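Local coordinates for protein beta-mannosidase (Trichoderma harzianum, PDB 4CVU) that probably hydrolyses beta-mannosidic bonds, releasing mannose from the ends of beta-mannosides, as a secreted fungal glycoside hydrolase of family 2, at residues 104-110 with 134-140; 383-389 with 416-422; 591-595 with 686-690. The contacts are given in a common frame with arbitrary orientation. Numbering follows the deposited sequence.

Contact 1: 104-110 with 134-140; sequences ATWLVFD and QWFYDVS
Strands 104-109 and 135-138 pair antiparallel, their axes 4.5 Å apart at 160°. Gln-134 (chi1 t) hydrogen-bonds through NE2 to Asp-110 OD1 (3.1 Å), which also salt-bridges Arg-216. Trp-135 makes a hydrogen-bonded pair with Phe-109 (Phe-109 N to Trp-135 O 2.7 Å, Trp-135 N to Phe-109 O 2.8 Å). Phe-136 (chi1 p) faces Val-108, non-hydrogen-bonded, its CD2 3.8 Å from Trp-106 CZ3. Tyr-137 and Leu-107 form the other hydrogen-bonded pair (Leu-107 N to Tyr-137 O 2.8 Å, Tyr-137 N to Leu-107 O 3.0 Å). Asp-138 and Trp-106, also non-hydrogen-bonded, share the face of Val-108 and Phe-136; the flat indole takes Asp-138 CB over its six-membered ring (CH-pi, 3.8 Å to the centroid), while Asp-138 OD1 accepts from Ser-140 N (3.1 Å), an Asx turn. Val-139 N donates a hydrogen bond to Thr-105 O (2.9 Å), and Ser-140 OG accepts one from Thr-105 N (3.0 Å). In this galactose-binding-like beta-sandwich domain, strand 215-221 flanks 103-109 on its other side, and apolar Leu-107 and Phe-109 face the second sheet, touching Val-118.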
loop_
_atom_site.group_PDB
_atom_site.type_symbol
_atom_site.label_atom_id
_atom_site.label_comp_id
_atom_site.label_asym_id
_atom_site.label_seq_id
_atom_site.Cartn_x
_atom_site.Cartn_y
_atom_site.Cartn_z
ATOM N N ALA A 104 1.475 50.979 -15.443
ATOM C CA ALA A 104 2.617 50.123 -15.146
ATOM C C ALA A 104 2.098 48.722 -14.772
ATOM O O ALA A 104 1.231 48.592 -13.903
ATOM C CB ALA A 104 3.448 50.697 -14.012
ATOM N N THR A 105 2.642 47.695 -15.428
ATOM C CA THR A 105 2.243 46.313 -15.181
ATOM C C THR A 105 3.394 45.575 -14.524
ATOM O O THR A 105 4.458 45.441 -15.118
ATOM C CB THR A 105 1.869 45.608 -16.497
ATOM O OG1 THR A 105 0.812 46.327 -17.155
ATOM C CG2 THR A 105 1.388 44.170 -16.246
ATOM N N TRP A 106 3.152 45.074 -13.305
ATOM C CA TRP A 106 4.146 44.329 -12.534
ATOM C C TRP A 106 3.748 42.861 -12.316
ATOM O O TRP A 106 2.575 42.539 -12.155
ATOM C CB TRP A 106 4.338 44.980 -11.159
ATOM C CG TRP A 106 4.980 46.325 -11.209
ATOM C CD1 TRP A 106 4.350 47.531 -11.391
ATOM C CD2 TRP A 106 6.374 46.618 -11.068
ATOM N NE1 TRP A 106 5.267 48.556 -11.369
ATOM C CE2 TRP A 106 6.519 48.026 -11.177
ATOM C CE3 TRP A 106 7.515 45.835 -10.873
ATOM C CZ2 TRP A 106 7.766 48.662 -11.089
ATOM C CZ3 TRP A 106 8.742 46.444 -10.772
ATOM C CH2 TRP A 106 8.870 47.867 -10.898
ATOM N N LEU A 107 4.752 41.992 -12.316
ATOM C CA LEU A 107 4.613 40.641 -11.770
ATOM C C LEU A 107 5.114 40.688 -10.338
ATOM O O LEU A 107 6.225 41.151 -10.075
ATOM C CB LEU A 107 5.443 39.630 -12.567
ATOM C CG LEU A 107 5.167 39.526 -14.065
ATOM C CD1 LEU A 107 6.101 38.521 -14.719
ATOM C CD2 LEU A 107 3.723 39.149 -14.309
ATOM N N VAL A 108 4.299 40.205 -9.411
ATOM C CA VAL A 108 4.724 40.092 -8.019
ATOM C C VAL A 108 4.628 38.635 -7.589
ATOM O O VAL A 108 3.554 38.052 -7.626
ATOM C CB VAL A 108 3.895 40.986 -7.076
ATOM C CG1 VAL A 108 4.434 40.894 -5.656
ATOM C CG2 VAL A 108 3.936 42.448 -7.541
ATOM N N PHE A 109 5.766 38.080 -7.178
ATOM C CA PHE A 109 5.879 36.669 -6.780
ATOM C C PHE A 109 6.309 36.574 -5.328
ATOM O O PHE A 109 7.419 36.973 -4.972
ATOM C CB PHE A 109 6.917 35.945 -7.642
ATOM C CG PHE A 109 6.558 35.856 -9.104
ATOM C CD1 PHE A 109 5.508 35.053 -9.525
ATOM C CD2 PHE A 109 7.301 36.535 -10.062
ATOM C CE1 PHE A 109 5.177 34.931 -10.857
ATOM C CE2 PHE A 109 6.980 36.424 -11.410
ATOM C CZ PHE A 109 5.912 35.635 -11.807
ATOM N N ASP A 110 5.430 36.073 -4.475
ATOM C CA ASP A 110 5.776 35.947 -3.063
ATOM C C ASP A 110 6.727 34.753 -2.800
ATOM O O ASP A 110 7.392 34.699 -1.740
ATOM C CB ASP A 110 4.529 35.849 -2.187
ATOM C CG ASP A 110 3.730 37.135 -2.162
ATOM O OD1 ASP A 110 4.117 38.145 -2.798
ATOM O OD2 ASP A 110 2.679 37.131 -1.525
ATOM N N GLN A 134 10.677 37.708 -2.179
ATOM C CA GLN A 134 9.594 38.219 -2.993
ATOM C C GLN A 134 10.246 38.862 -4.206
ATOM O O GLN A 134 11.137 39.728 -4.057
ATOM C CB GLN A 134 8.816 39.276 -2.221
ATOM C CG GLN A 134 7.661 39.931 -2.965
ATOM C CD GLN A 134 6.921 40.916 -2.075
ATOM O OE1 GLN A 134 7.539 41.812 -1.491
ATOM N NE2 GLN A 134 5.594 40.776 -1.986
ATOM N N TRP A 135 9.826 38.436 -5.395
ATOM C CA TRP A 135 10.378 38.980 -6.626
ATOM C C TRP A 135 9.304 39.781 -7.341
ATOM O O TRP A 135 8.139 39.394 -7.337
ATOM C CB TRP A 135 10.885 37.844 -7.533
ATOM C CG TRP A 135 11.979 36.977 -6.926
ATOM C CD1 TRP A 135 11.829 35.715 -6.393
ATOM C CD2 TRP A 135 13.380 37.282 -6.820
ATOM N NE1 TRP A 135 13.043 35.235 -5.963
ATOM C CE2 TRP A 135 14.008 36.176 -6.210
ATOM C CE3 TRP A 135 14.170 38.373 -7.200
ATOM C CZ2 TRP A 135 15.380 36.145 -5.951
ATOM C CZ3 TRP A 135 15.532 38.326 -6.944
ATOM C CH2 TRP A 135 16.121 37.225 -6.327
ATOM N N PHE A 136 9.705 40.895 -7.959
ATOM C CA PHE A 136 8.797 41.709 -8.771
ATOM C C PHE A 136 9.492 42.260 -10.028
ATOM O O PHE A 136 10.641 42.665 -9.989
ATOM C CB PHE A 136 8.219 42.854 -7.957
ATOM C CG PHE A 136 9.239 43.571 -7.121
ATOM C CD1 PHE A 136 9.561 43.104 -5.862
ATOM C CD2 PHE A 136 9.880 44.686 -7.602
ATOM C CE1 PHE A 136 10.494 43.746 -5.088
ATOM C CE2 PHE A 136 10.825 45.333 -6.836
ATOM C CZ PHE A 136 11.131 44.853 -5.573
ATOM N N TYR A 137 8.766 42.231 -11.143
ATOM C CA TYR A 137 9.315 42.542 -12.451
ATOM C C TYR A 137 8.352 43.431 -13.220
ATOM O O TYR A 137 7.159 43.174 -13.262
ATOM C CB TYR A 137 9.580 41.256 -13.234
ATOM C CG TYR A 137 10.495 40.274 -12.526
ATOM C CD1 TYR A 137 11.846 40.556 -12.376
ATOM C CD2 TYR A 137 10.011 39.063 -12.014
ATOM C CE1 TYR A 137 12.702 39.688 -11.730
ATOM C CE2 TYR A 137 10.861 38.173 -11.374
ATOM C CZ TYR A 137 12.202 38.494 -11.218
ATOM O OH TYR A 137 13.057 37.632 -10.581
ATOM N N ASP A 138 8.887 44.496 -13.810
ATOM C CA ASP A 138 8.094 45.420 -14.619
ATOM C C ASP A 138 7.982 44.856 -16.034
ATOM O O ASP A 138 8.966 44.815 -16.760
ATOM C CB ASP A 138 8.753 46.804 -14.622
ATOM C CG ASP A 138 7.841 47.899 -15.195
ATOM O OD1 ASP A 138 6.967 47.604 -16.051
ATOM O OD2 ASP A 138 8.022 49.071 -14.771
ATOM N N VAL A 139 6.785 44.424 -16.418
ATOM C CA VAL A 139 6.560 43.834 -17.751
ATOM C C VAL A 139 5.813 44.767 -18.717
ATOM O O VAL A 139 5.268 44.311 -19.737
ATOM C CB VAL A 139 5.823 42.462 -17.693
ATOM C CG1 VAL A 139 6.646 41.451 -16.907
ATOM C CG2 VAL A 139 4.424 42.600 -17.102
ATOM N N SER A 140 5.821 46.065 -18.424
ATOM C CA SER A 140 5.057 47.018 -19.229
ATOM C C SER A 140 5.413 46.950 -20.709
ATOM O O SER A 140 4.524 46.943 -21.566
ATOM C CB SER A 140 5.257 48.440 -18.701
ATOM O OG SER A 140 4.589 48.595 -17.463
#

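Contact 2: 383-389 with 416-422; sequences YAKGANL and FNMLRVW
Gly-386 is the oddity here: with phi/psi of 170/-139° its CA sits over the face of the Phe-416 ring, a CH-pi contact 3.3 Å from the centroid, and an ideal CB would fall 1.7 Å from Met-418 O, so a side chain could not be accommodated without moving the backbone. A second peculiarity is Asn-417, whose chi1 p side chain plays the part of a strand backbone: ND2 donates to Tyr-383 O (3.2 Å) and OD1 accepts from Lys-385 N (3.0 Å). Lys-385 O is shared by Asn-417 N at 2.9 Å and Met-418 N at 3.3 Å, while Lys-385 NZ forms a salt bridge with Asp-760.

Beyond this start, strands 384-389 and 418-421 run parallel, 4.6 Å apart at 22°. Asn-388 pairs with Arg-420 and Leu-389 with Val-421; Ala-387 O receives Arg-420 N (3.0 Å), Leu-389 N reaches Arg-420 O (2.9 Å) and Trp-422 N reaches Leu-389 O (3.3 Å). A water donates to both Leu-389 O (2.9 Å) and Trp-422 O (2.7 Å). On one face the long Arg-420 offers NH1 to Asn-388 OD1 at 2.8 Å, its charge being met by Glu-446 and Glu-594. On the other, Leu-389 CD2 nears Leu-419 CD1 (4.4 Å), and Leu-419 packs against helix 401-413. Strand, helix and parallel strand form a beta-alpha-beta unit, the repeating element of the (beta/alpha)8 barrel found in family 2 hydrolases.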
loop_
_atom_site.group_PDB
_atom_site.type_symbol
_atom_site.label_atom_id
_atom_site.label_comp_id
_atom_site.label_asym_id
_atom_site.label_seq_id
_atom_site.Cartn_x
_atom_site.Cartn_y
_atom_site.Cartn_z
ATOM N N TYR A 383 10.336 29.825 32.469
ATOM C CA TYR A 383 10.881 28.538 32.042
ATOM C C TYR A 383 10.271 28.167 30.677
ATOM O O TYR A 383 9.056 27.974 30.602
ATOM C CB TYR A 383 10.565 27.415 33.043
ATOM C CG TYR A 383 11.498 26.241 32.833
ATOM C CD1 TYR A 383 11.234 25.286 31.867
ATOM C CD2 TYR A 383 12.682 26.143 33.548
ATOM C CE1 TYR A 383 12.111 24.240 31.625
ATOM C CE2 TYR A 383 13.564 25.101 33.315
ATOM C CZ TYR A 383 13.280 24.157 32.342
ATOM O OH TYR A 383 14.149 23.121 32.068
ATOM N N ALA A 384 11.091 28.072 29.635
ATOM C CA ALA A 384 10.566 27.709 28.297
ATOM C C ALA A 384 10.344 26.210 28.222
ATOM O O ALA A 384 11.142 25.433 28.745
ATOM C CB ALA A 384 11.511 28.167 27.217
ATOM N N LYS A 385 9.214 25.810 27.639
ATOM C CA LYS A 385 8.860 24.417 27.576
ATOM C C LYS A 385 8.353 24.179 26.160
ATOM O O LYS A 385 7.491 24.907 25.724
ATOM C CB LYS A 385 7.766 24.119 28.587
ATOM C CG LYS A 385 8.160 24.312 30.067
ATOM C CD LYS A 385 7.045 23.956 31.051
ATOM C CE LYS A 385 5.786 24.782 30.775
ATOM N NZ LYS A 385 4.706 24.644 31.787
ATOM N N GLY A 386 8.928 23.231 25.444
ATOM C CA GLY A 386 8.398 22.878 24.123
ATOM C C GLY A 386 9.330 21.962 23.361
ATOM O O GLY A 386 9.872 20.988 23.949
ATOM N N ALA A 387 9.463 22.242 22.054
ATOM C CA ALA A 387 10.144 21.328 21.098
ATOM C C ALA A 387 10.595 22.041 19.822
ATOM O O ALA A 387 10.339 23.235 19.667
ATOM C CB ALA A 387 9.254 20.147 20.740
ATOM N N ASN A 388 11.268 21.304 18.929
ATOM C CA ASN A 388 11.740 21.838 17.647
ATOM C C ASN A 388 10.737 21.503 16.534
ATOM O O ASN A 388 10.381 20.367 16.343
ATOM C CB ASN A 388 13.071 21.253 17.307
ATOM C CG ASN A 388 14.187 21.796 18.224
ATOM O OD1 ASN A 388 14.948 22.697 17.828
ATOM N ND2 ASN A 388 14.288 21.272 19.408
ATOM N N LEU A 389 10.280 22.510 15.850
ATOM C CA LEU A 389 9.341 22.362 14.735
ATOM C C LEU A 389 10.138 22.240 13.451
ATOM O O LEU A 389 10.914 23.138 13.094
ATOM C CB LEU A 389 8.452 23.586 14.670
ATOM C CG LEU A 389 7.495 23.615 13.470
ATOM C CD1 LEU A 389 6.464 22.526 13.644
ATOM C CD2 LEU A 389 6.861 24.989 13.373
ATOM N N PHE A 416 3.123 23.388 26.073
ATOM C CA PHE A 416 4.196 24.164 25.484
ATOM C C PHE A 416 3.992 25.669 25.717
ATOM O O PHE A 416 2.908 26.110 25.881
ATOM C CB PHE A 416 4.294 23.931 23.954
ATOM C CG PHE A 416 4.968 22.663 23.539
ATOM C CD1 PHE A 416 4.771 21.492 24.202
ATOM C CD2 PHE A 416 5.725 22.642 22.435
ATOM C CE1 PHE A 416 5.341 20.335 23.758
ATOM C CE2 PHE A 416 6.296 21.502 22.000
ATOM C CZ PHE A 416 6.095 20.346 22.653
ATOM N N ASN A 417 5.054 26.447 25.763
ATOM C CA ASN A 417 4.965 27.879 25.548
ATOM C C ASN A 417 5.911 28.357 24.470
ATOM O O ASN A 417 5.909 29.545 24.145
ATOM C CB ASN A 417 5.139 28.667 26.848
ATOM C CG ASN A 417 6.414 28.326 27.555
ATOM O OD1 ASN A 417 7.391 28.016 26.914
ATOM N ND2 ASN A 417 6.376 28.273 28.878
ATOM N N MET A 418 6.650 27.429 23.843
ATOM C CA MET A 418 7.631 27.784 22.818
ATOM C C MET A 418 7.852 26.636 21.836
ATOM O O MET A 418 7.805 25.458 22.230
ATOM C CB MET A 418 8.992 28.142 23.486
ATOM C CG MET A 418 10.042 28.662 22.528
ATOM S SD MET A 418 11.584 29.126 23.388
ATOM C CE MET A 418 11.239 30.803 23.855
ATOM N N LEU A 419 8.027 27.007 20.560
ATOM C CA LEU A 419 8.635 26.181 19.545
ATOM C C LEU A 419 9.886 26.854 19.017
ATOM O O LEU A 419 9.916 28.085 18.783
ATOM C CB LEU A 419 7.671 25.891 18.357
ATOM C CG LEU A 419 6.376 25.170 18.673
ATOM C CD1 LEU A 419 5.410 25.223 17.491
ATOM C CD2 LEU A 419 6.625 23.737 19.057
ATOM N N ARG A 420 10.921 26.056 18.766
ATOM C CA ARG A 420 12.025 26.508 17.971
ATOM C C ARG A 420 11.781 26.153 16.531
ATOM O O ARG A 420 11.712 24.970 16.209
ATOM C CB ARG A 420 13.334 25.863 18.412
ATOM C CG ARG A 420 14.423 26.020 17.375
ATOM C CD ARG A 420 15.775 25.802 18.016
ATOM N NE ARG A 420 16.856 25.841 17.034
ATOM C CZ ARG A 420 17.673 24.839 16.718
ATOM N NH1 ARG A 420 17.569 23.635 17.264
ATOM N NH2 ARG A 420 18.622 25.047 15.828
ATOM N N VAL A 421 11.665 27.167 15.682
ATOM C CA VAL A 421 11.467 26.983 14.261
ATOM C C VAL A 421 12.849 26.751 13.631
ATOM O O VAL A 421 13.569 27.679 13.276
ATOM C CB VAL A 421 10.720 28.160 13.600
ATOM C CG1 VAL A 421 10.374 27.833 12.155
ATOM C CG2 VAL A 421 9.464 28.476 14.353
ATOM N N TRP A 422 13.169 25.469 13.498
ATOM C CA TRP A 422 14.462 24.951 13.135
ATOM C C TRP A 422 14.917 25.362 11.738
ATOM O O TRP A 422 14.128 25.355 10.806
ATOM C CB TRP A 422 14.379 23.410 13.225
ATOM C CG TRP A 422 15.612 22.699 12.721
ATOM C CD1 TRP A 422 16.761 22.469 13.435
ATOM C CD2 TRP A 422 15.821 22.148 11.426
ATOM N NE1 TRP A 422 17.662 21.774 12.660
ATOM C CE2 TRP A 422 17.115 21.580 11.418
ATOM C CE3 TRP A 422 15.054 22.098 10.250
ATOM C CZ2 TRP A 422 17.660 20.966 10.280
ATOM C CZ3 TRP A 422 15.580 21.478 9.133
ATOM C CH2 TRP A 422 16.875 20.928 9.148
HETATM O O HOH W 1 11.619 24.307 10.566
#

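Contact 3: 591-595 with 686-690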
loop_
_atom_site.group_PDB
_atom_site.type_symbol
_atom_site.label_atom_id
_atom_site.label_comp_id
_atom_site.label_asym_id
_atom_site.label_seq_id
_atom_site.Cartn_x
_atom_site.Cartn_y
_atom_site.Cartn_z
ATOM N N PHE A 591 20.021 26.045 29.394
ATOM C CA PHE A 591 18.823 25.878 28.529
ATOM C C PHE A 591 19.123 24.701 27.644
ATOM O O PHE A 591 20.242 24.583 27.137
ATOM C CB PHE A 591 18.660 27.143 27.656
ATOM C CG PHE A 591 17.334 27.245 26.910
ATOM C CD1 PHE A 591 17.080 26.469 25.803
ATOM C CD2 PHE A 591 16.377 28.191 27.295
ATOM C CE1 PHE A 591 15.875 26.587 25.113
ATOM C CE2 PHE A 591 15.174 28.314 26.611
ATOM C CZ PHE A 591 14.935 27.511 25.515
ATOM N N ALA A 592 18.129 23.839 27.404
ATOM C CA ALA A 592 18.349 22.659 26.607
ATOM C C ALA A 592 17.505 22.849 25.360
ATOM O O ALA A 592 16.294 22.793 25.448
ATOM C CB ALA A 592 17.898 21.431 27.379
ATOM N N ASN A 593 18.145 23.160 24.236
ATOM C CA ASN A 593 17.429 23.503 23.011
ATOM C C ASN A 593 17.202 22.342 22.056
ATOM O O ASN A 593 16.423 22.474 21.091
ATOM C CB ASN A 593 18.133 24.665 22.296
ATOM C CG ASN A 593 19.333 24.238 21.489
ATOM O OD1 ASN A 593 20.114 23.421 21.918
ATOM N ND2 ASN A 593 19.512 24.846 20.315
ATOM N N GLU A 594 17.902 21.235 22.334
ATOM C CA GLU A 594 17.895 19.987 21.530
ATOM C C GLU A 594 18.262 18.771 22.350
ATOM O O GLU A 594 19.320 18.734 23.007
ATOM C CB GLU A 594 18.945 20.023 20.410
ATOM C CG GLU A 594 18.719 20.976 19.288
ATOM C CD GLU A 594 19.573 20.698 18.051
ATOM O OE1 GLU A 594 19.879 19.525 17.777
ATOM O OE2 GLU A 594 19.872 21.658 17.262
ATOM N N PHE A 595 17.432 17.741 22.260
ATOM C CA PHE A 595 17.774 16.424 22.833
ATOM C C PHE A 595 16.808 15.360 22.370
ATOM O O PHE A 595 15.611 15.632 22.173
ATOM C CB PHE A 595 17.836 16.464 24.364
ATOM C CG PHE A 595 16.573 16.966 25.014
ATOM C CD1 PHE A 595 16.329 18.345 25.144
ATOM C CD2 PHE A 595 15.638 16.073 25.525
ATOM C CE1 PHE A 595 15.166 18.801 25.757
ATOM C CE2 PHE A 595 14.469 16.527 26.132
ATOM C CZ PHE A 595 14.246 17.886 26.264
ATOM N N GLU A 686 15.156 13.282 30.988
ATOM C CA GLU A 686 15.900 14.483 30.719
ATOM C C GLU A 686 15.123 15.718 31.118
ATOM O O GLU A 686 15.665 16.597 31.750
ATOM C CB GLU A 686 16.369 14.565 29.261
ATOM C CG GLU A 686 17.466 13.574 28.942
ATOM C CD GLU A 686 18.094 13.769 27.589
ATOM O OE1 GLU A 686 18.418 14.885 27.208
ATOM O OE2 GLU A 686 18.316 12.771 26.906
ATOM N N ILE A 687 13.845 15.809 30.742
ATOM C CA ILE A 687 13.101 17.005 31.049
ATOM C C ILE A 687 13.029 17.334 32.552
ATOM O O ILE A 687 13.123 18.494 32.935
ATOM C CB ILE A 687 11.655 16.929 30.532
ATOM C CG1 ILE A 687 11.665 16.956 28.998
ATOM C CG2 ILE A 687 10.905 18.127 31.110
ATOM C CD1 ILE A 687 10.324 16.657 28.333
ATOM N N GLN A 688 12.778 16.328 33.385
ATOM C CA GLN A 688 12.682 16.560 34.823
ATOM C C GLN A 688 14.050 17.005 35.379
ATOM O O GLN A 688 14.121 17.798 36.295
ATOM C CB GLN A 688 12.183 15.318 35.553
ATOM C CG GLN A 688 13.115 14.112 35.547
ATOM C CD GLN A 688 12.547 12.920 36.309
ATOM O OE1 GLN A 688 11.346 12.620 36.256
ATOM N NE2 GLN A 688 13.427 12.230 37.043
ATOM N N PHE A 689 15.125 16.504 34.800
ATOM C CA PHE A 689 16.490 16.927 35.202
ATOM C C PHE A 689 16.799 18.385 34.778
ATOM O O PHE A 689 17.345 19.170 35.549
ATOM C CB PHE A 689 17.515 15.955 34.612
ATOM C CG PHE A 689 18.924 16.442 34.670
ATOM C CD1 PHE A 689 19.717 16.174 35.756
ATOM C CD2 PHE A 689 19.450 17.169 33.618
ATOM C CE1 PHE A 689 21.002 16.620 35.806
ATOM C CE2 PHE A 689 20.745 17.647 33.668
ATOM C CZ PHE A 689 21.520 17.366 34.761
ATOM N N TYR A 690 16.404 18.749 33.564
ATOM C CA TYR A 690 16.551 20.137 33.104
ATOM C C TYR A 690 15.716 21.105 33.968
ATOM O O TYR A 690 16.207 22.157 34.387
ATOM C CB TYR A 690 16.177 20.307 31.618
ATOM C CG TYR A 690 17.042 19.530 30.654
ATOM C CD1 TYR A 690 18.427 19.449 30.824
ATOM C CD2 TYR A 690 16.458 18.811 29.579
ATOM C CE1 TYR A 690 19.206 18.689 29.962
ATOM C CE2 TYR A 690 17.238 18.064 28.719
ATOM C CZ TYR A 690 18.607 17.998 28.904
ATOM O OH TYR A 690 19.406 17.243 28.025
HETATM O O HOH W 2 20.240 19.242 26.021
#
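The weakly bonded strand at about 592-595 runs nearly antiparallel to the helix at 686-690 (164°), but their axes stay 11.0 Å apart, so direct contact is made by side chains. Here helix 664-692 packs on a barrel-region strand lying between strands 570-572 and 702-705. Asn-593, with a psi of -12°, breaks the extended course, and both Ala-592 and Phe-595 end up pointing at the helix. The small methyl of Ala-592 is the first bump: CB sits over the face of Tyr-690, 3.6 Å from the ring centroid and only 8° off the normal, a CH-pi contact that leaves room for a wide ring. That same tyrosine turns an edge onto the face of Phe-595, a T-shaped pair with centroids 5.0 Å apart and planes at 62°. The phenylalanine in turn enters a hollow lined by three helix residues, its CZ 3.9 Å from Ile-687 CG1 at the ring edge, its CB 3.3 Å from Glu-686 OE1, its CE1 3.7 Å from Tyr-690 CE2. No direct hydrogen bond crosses. The chemistry is thus apolar and aromatic packing, with Tyr-690 OH donating to Glu-686 OE1 (2.7 Å) and accepting from a water (3.0 Å) that also donates to Glu-594 O (3.2 Å).

Overall arrangement
The three contacts follow one another along the chain, neither nesting nor crossing. Contact 1 comes first, closing a 23-residue excursion within the N-terminal beta-sandwich. Contact 2 then joins two neighbouring barrel strands across 26 residues that include helix 401-413. Contact 3 closes the longest loop, 90 residues rich in helix, and fixes helix 664-692 against barrel strand 592-595. Contact 1 lies apart, its centre about 37 Å from that of contact 2 and 47 Å from that of contact 3. The other two meet directly inside the barrel: Asn-388 ND2 lies 3.0 Å from Asn-593 O, probably hydrogen-bonded, and Arg-420 NH1 forms a salt bridge with Glu-594 OE2 (3.0 Å).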